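Local coordinates for protein L-lysine 6-monooxygenase (Pseudomonas syringae pv. tomato, PDB 5CQF) that probably uses FAD and NADPH to hydroxylate the side-chain amine of L-lysine or a similar amino acid in siderophore biosynthesis, at residues A[69-72]-A[73-77]; A[409-412]-A[413-416]. One frame throughout, in Å; residues are numbered along the deposited sequence.

How the interactions relate
Along the chain the 69-72/73-77 turn comes first, in the loop between helices 57-64 and 89-96, and the 409-412/413-416 contact follows more than three hundred residues later, where helix 412-428 begins. In space their centres lie only about 9 Å apart, and the two touch: NH2 of Arg75 reaches OG of Ser413 in a weak hydrogen bond, while the backbone of residues 75-77 runs past Phe412 and Ala416. Trp114 of helix 111-125 meets both His71 and Phe412. Interaction 1 also faces a second subunit, whereas interaction 2 stays within its own chain, so the loop lies between the subunit boundary and the start of helix 412-428, and both contacts pack against helix 23-37.

Interaction 1. Residues A[69-72]-A[73-77]; sequences INHH and VFRDL
A type I beta turn from His72 to Arg75 folds the chain so that Arg75 returns beside His71, and the His72 ring lies beside Phe74. The turn is closed by Arg75 N donating to His72 O at 3.1 Å. The same carbonyl oxygen takes a second hydrogen bond, from ND1 of His71 at 2.9 Å. The two donors come from opposite faces of the carbonyl plane, so the oxygen is gripped between them. This donation requires a proton on ND1 of His71, and the accepting oxygen lies close to the ring plane. His72 plays the reverse part: its ND1 accepts from Phe74 N at 3.2 Å. The N-H line is nearly straight (172°), although the donor is tilted 30° from the imidazole plane. CG of His72 stands anti to the backbone N (chi1 -162°), which sets the ring beside its own carbonyl carbon, where ND1 meets that amide. CE1 of His72 then rests over one face of the Phe74 ring, toward its rim, 3.5 Å from CD2 of Phe74, with the ring planes oblique to each other.

Toward the His71 end, the Arg75 chain bends at chi3 and brings NH1 to 3.4 Å from CB of His71. A water at the edge of the guanidinium accepts from both NH1 of Arg75 and N of His72, tying the arginine to the start of the turn. The main polar partner of the Arg75 side chain is OD1 of Asn251, bound to NH1.

The whole turn sits in the loop between helices 57-64 and 89-96. Trp114 on helix 111-125 meets the His71 ring, and Phe102 of the second subunit packs edge-to-face with His72, while Leu77 runs on to Ile26 and Ala27 of helix 23-37.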
loop_
_atom_site.group_PDB
_atom_site.type_symbol
_atom_site.label_atom_id
_atom_site.label_comp_id
_atom_site.label_asym_id
_atom_site.label_seq_id
_atom_site.Cartn_x
_atom_site.Cartn_y
_atom_site.Cartn_z
ATOM N N ILE A 69 17.261 1.028 0.555
ATOM C CA ILE A 69 16.938 2.439 0.212
ATOM C C ILE A 69 15.443 2.658 0.307
ATOM O O ILE A 69 14.903 3.610 -0.242
ATOM C CB ILE A 69 17.463 2.906 -1.208
ATOM C CG1 ILE A 69 17.170 1.913 -2.346
ATOM C CG2 ILE A 69 18.963 3.110 -1.191
ATOM C CD1 ILE A 69 15.720 1.739 -2.699
ATOM N N ASN A 70 14.766 1.779 1.025
ATOM C CA ASN A 70 13.338 1.943 1.257
ATOM C C ASN A 70 13.216 2.802 2.527
ATOM O O ASN A 70 12.947 2.316 3.640
ATOM C CB ASN A 70 12.666 0.577 1.351
ATOM C CG ASN A 70 11.170 0.665 1.468
ATOM O OD1 ASN A 70 10.626 1.703 1.776
ATOM N ND2 ASN A 70 10.501 -0.443 1.259
ATOM N N HIS A 71 13.520 4.087 2.329
ATOM C CA HIS A 71 13.435 5.105 3.357
ATOM C C HIS A 71 12.967 6.428 2.757
ATOM O O HIS A 71 12.918 6.635 1.532
ATOM C CB HIS A 71 14.762 5.278 4.099
ATOM C CG HIS A 71 15.914 5.673 3.240
ATOM N ND1 HIS A 71 15.975 6.885 2.584
ATOM C CD2 HIS A 71 17.077 5.040 2.966
ATOM C CE1 HIS A 71 17.120 6.973 1.928
ATOM N NE2 HIS A 71 17.816 5.872 2.151
ATOM N N HIS A 72 12.633 7.336 3.655
ATOM C CA HIS A 72 12.070 8.592 3.255
ATOM C C HIS A 72 13.139 9.406 2.519
ATOM O O HIS A 72 14.330 9.323 2.792
ATOM C CB HIS A 72 11.512 9.339 4.474
ATOM C CG HIS A 72 10.580 10.404 4.092
ATOM N ND1 HIS A 72 11.000 11.688 3.859
ATOM C CD2 HIS A 72 9.273 10.362 3.757
ATOM C CE1 HIS A 72 9.981 12.404 3.432
ATOM N NE2 HIS A 72 8.924 11.620 3.354
ATOM N N VAL A 73 12.664 10.214 1.583
ATOM C CA VAL A 73 13.498 11.022 0.710
ATOM C C VAL A 73 14.294 12.134 1.462
ATOM O O VAL A 73 15.313 12.536 1.008
ATOM C CB VAL A 73 12.608 11.489 -0.476
ATOM C CG1 VAL A 73 11.753 12.693 -0.109
ATOM C CG2 VAL A 73 13.408 11.722 -1.724
ATOM N N PHE A 74 13.892 12.541 2.659
ATOM C CA PHE A 74 14.652 13.481 3.476
ATOM C C PHE A 74 15.926 12.917 4.048
ATOM O O PHE A 74 16.803 13.672 4.483
ATOM C CB PHE A 74 13.853 13.957 4.691
ATOM C CG PHE A 74 12.712 14.882 4.372
ATOM C CD1 PHE A 74 12.730 15.705 3.262
ATOM C CD2 PHE A 74 11.627 14.940 5.217
ATOM C CE1 PHE A 74 11.665 16.551 2.990
ATOM C CE2 PHE A 74 10.576 15.800 4.977
ATOM C CZ PHE A 74 10.583 16.600 3.850
ATOM N N ARG A 75 16.027 11.600 4.065
ATOM C CA ARG A 75 17.155 10.926 4.665
ATOM C C ARG A 75 18.202 10.703 3.576
ATOM O O ARG A 75 18.516 9.556 3.203
ATOM C CB ARG A 75 16.678 9.652 5.342
ATOM C CG ARG A 75 15.656 10.022 6.418
ATOM C CD ARG A 75 15.147 8.871 7.295
ATOM N NE ARG A 75 16.250 8.113 7.831
ATOM C CZ ARG A 75 16.312 6.780 7.877
ATOM N NH1 ARG A 75 15.306 6.032 7.414
ATOM N NH2 ARG A 75 17.409 6.214 8.382
ATOM N N ASP A 76 18.718 11.842 3.102
ATOM C CA ASP A 76 19.695 11.968 2.034
ATOM C C ASP A 76 21.047 12.308 2.651
ATOM O O ASP A 76 21.216 12.133 3.862
ATOM C CB ASP A 76 19.230 13.025 0.999
ATOM C CG ASP A 76 19.138 14.464 1.551
ATOM O OD1 ASP A 76 19.815 14.829 2.511
ATOM O OD2 ASP A 76 18.348 15.259 1.003
ATOM N N LEU A 77 22.004 12.807 1.848
ATOM C CA LEU A 77 23.375 13.042 2.333
ATOM C C LEU A 77 23.555 14.298 3.127
ATOM O O LEU A 77 24.651 14.492 3.669
ATOM C CB LEU A 77 24.390 13.087 1.183
ATOM C CG LEU A 77 24.740 11.740 0.587
ATOM C CD1 LEU A 77 25.523 11.950 -0.692
ATOM C CD2 LEU A 77 25.518 10.838 1.555
HETATM O O HOH W 1 12.366 6.580 6.441
#

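Interaction 2. Residues A[409-412]-A[413-416]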
loop_
_atom_site.group_PDB
_atom_site.type_symbol
_atom_site.label_atom_id
_atom_site.label_comp_id
_atom_site.label_asym_id
_atom_site.label_seq_id
_atom_site.Cartn_x
_atom_site.Cartn_y
_atom_site.Cartn_z
ATOM N N SER A 409 26.500 0.532 7.966
ATOM C CA SER A 409 25.371 0.664 7.031
ATOM C C SER A 409 25.811 1.656 5.992
ATOM O O SER A 409 26.602 2.545 6.286
ATOM C CB SER A 409 24.150 1.224 7.769
ATOM O OG SER A 409 22.936 0.887 7.140
ATOM N N GLN A 410 25.297 1.550 4.781
ATOM C CA GLN A 410 25.439 2.669 3.855
ATOM C C GLN A 410 24.237 3.626 3.943
ATOM O O GLN A 410 23.810 4.142 2.925
ATOM C CB GLN A 410 25.672 2.181 2.412
ATOM C CG GLN A 410 26.996 1.457 2.189
ATOM C CD GLN A 410 28.209 2.328 2.513
ATOM O OE1 GLN A 410 28.533 3.277 1.788
ATOM N NE2 GLN A 410 28.877 2.015 3.624
ATOM N N SER A 411 23.715 3.875 5.155
ATOM C CA SER A 411 22.592 4.808 5.373
ATOM C C SER A 411 23.037 6.248 5.116
ATOM O O SER A 411 23.942 6.776 5.758
ATOM C CB SER A 411 22.056 4.698 6.803
ATOM O OG SER A 411 20.982 5.599 7.031
ATOM N N PHE A 412 22.386 6.882 4.161
ATOM C CA PHE A 412 22.780 8.222 3.782
ATOM C C PHE A 412 22.531 9.188 4.925
ATOM O O PHE A 412 23.367 10.038 5.207
ATOM C CB PHE A 412 22.025 8.660 2.559
ATOM C CG PHE A 412 22.543 8.089 1.289
ATOM C CD1 PHE A 412 23.456 7.047 1.274
ATOM C CD2 PHE A 412 22.094 8.605 0.075
ATOM C CE1 PHE A 412 23.938 6.550 0.087
ATOM C CE2 PHE A 412 22.573 8.107 -1.128
ATOM C CZ PHE A 412 23.498 7.072 -1.117
ATOM N N SER A 413 21.405 9.047 5.601
ATOM C CA SER A 413 21.119 9.948 6.690
ATOM C C SER A 413 22.143 9.858 7.820
ATOM O O SER A 413 22.532 10.890 8.392
ATOM C CB SER A 413 19.708 9.736 7.219
ATOM O OG SER A 413 19.438 8.375 7.527
ATOM N N LEU A 414 22.609 8.650 8.134
ATOM C CA LEU A 414 23.587 8.485 9.205
ATOM C C LEU A 414 24.878 9.203 8.843
ATOM O O LEU A 414 25.472 9.852 9.697
ATOM C CB LEU A 414 23.864 7.000 9.480
ATOM C CG LEU A 414 22.660 6.255 10.082
ATOM C CD1 LEU A 414 23.007 4.784 10.371
ATOM C CD2 LEU A 414 22.097 6.925 11.336
HETATM N N MSE A 415 25.267 9.110 7.567
HETATM C CA MSE A 415 26.447 9.779 7.062
HETATM C C MSE A 415 26.339 11.246 7.219
HETATM O O MSE A 415 27.322 11.906 7.553
HETATM C CB MSE A 415 26.689 9.495 5.598
HETATM C CG MSE A 415 27.352 8.144 5.531
HETATM SE SE MSE A 415 26.953 7.435 3.764
HETATM C CE MSE A 415 27.794 5.718 4.298
ATOM N N ALA A 416 25.147 11.774 6.991
ATOM C CA ALA A 416 24.939 13.219 7.114
ATOM C C ALA A 416 25.194 13.663 8.514
ATOM O O ALA A 416 25.810 14.671 8.722
ATOM C CB ALA A 416 23.548 13.595 6.719
#
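The chain passes from the loop of residues 409-411 into the first turn of helix 412-428, with Ser411 at the N-cap position. Two backbone hydrogen bonds start the helix: Met415 N to Ser411 O at 3.2 Å and Ala416 N to Phe412 O at 3.1 Å.

The side chains then fold around this first turn. With chi1 at 180° the Ser411 OG points away from its own amide nitrogen and lies beside Leu414, 3.5 Å from CG of that residue, while CB of Ser411 touches CD1 of the same leucine at 3.7 Å. OG of Ser411 is also 3.2 Å from OG of Ser413, which takes a weak hydrogen bond from NH2 of Arg75. On another side of the turn, Met415, a selenomethionine in this crystal, extends beyond CG back toward the loop. Its SE passes 4.3 Å from CD1 of Phe412, an oblique Met-aromatic contact with the selenium 57° off the ring normal. Its CE lies against the Gln410 amide, nearest OE1 at 3.6 Å; the two side chains cross at a slant. Pro23 of helix 23-37 packs against Gln410, Phe412 and Met415 alike.

The chemistry is thus divided: the hydroxyls and the Leu414 branch lie on one side of the first turn, the selenium and ring beside Pro23. The helix N-terminus and the Arg75 guanidinium would probably both make the surroundings of the two serines electropositive.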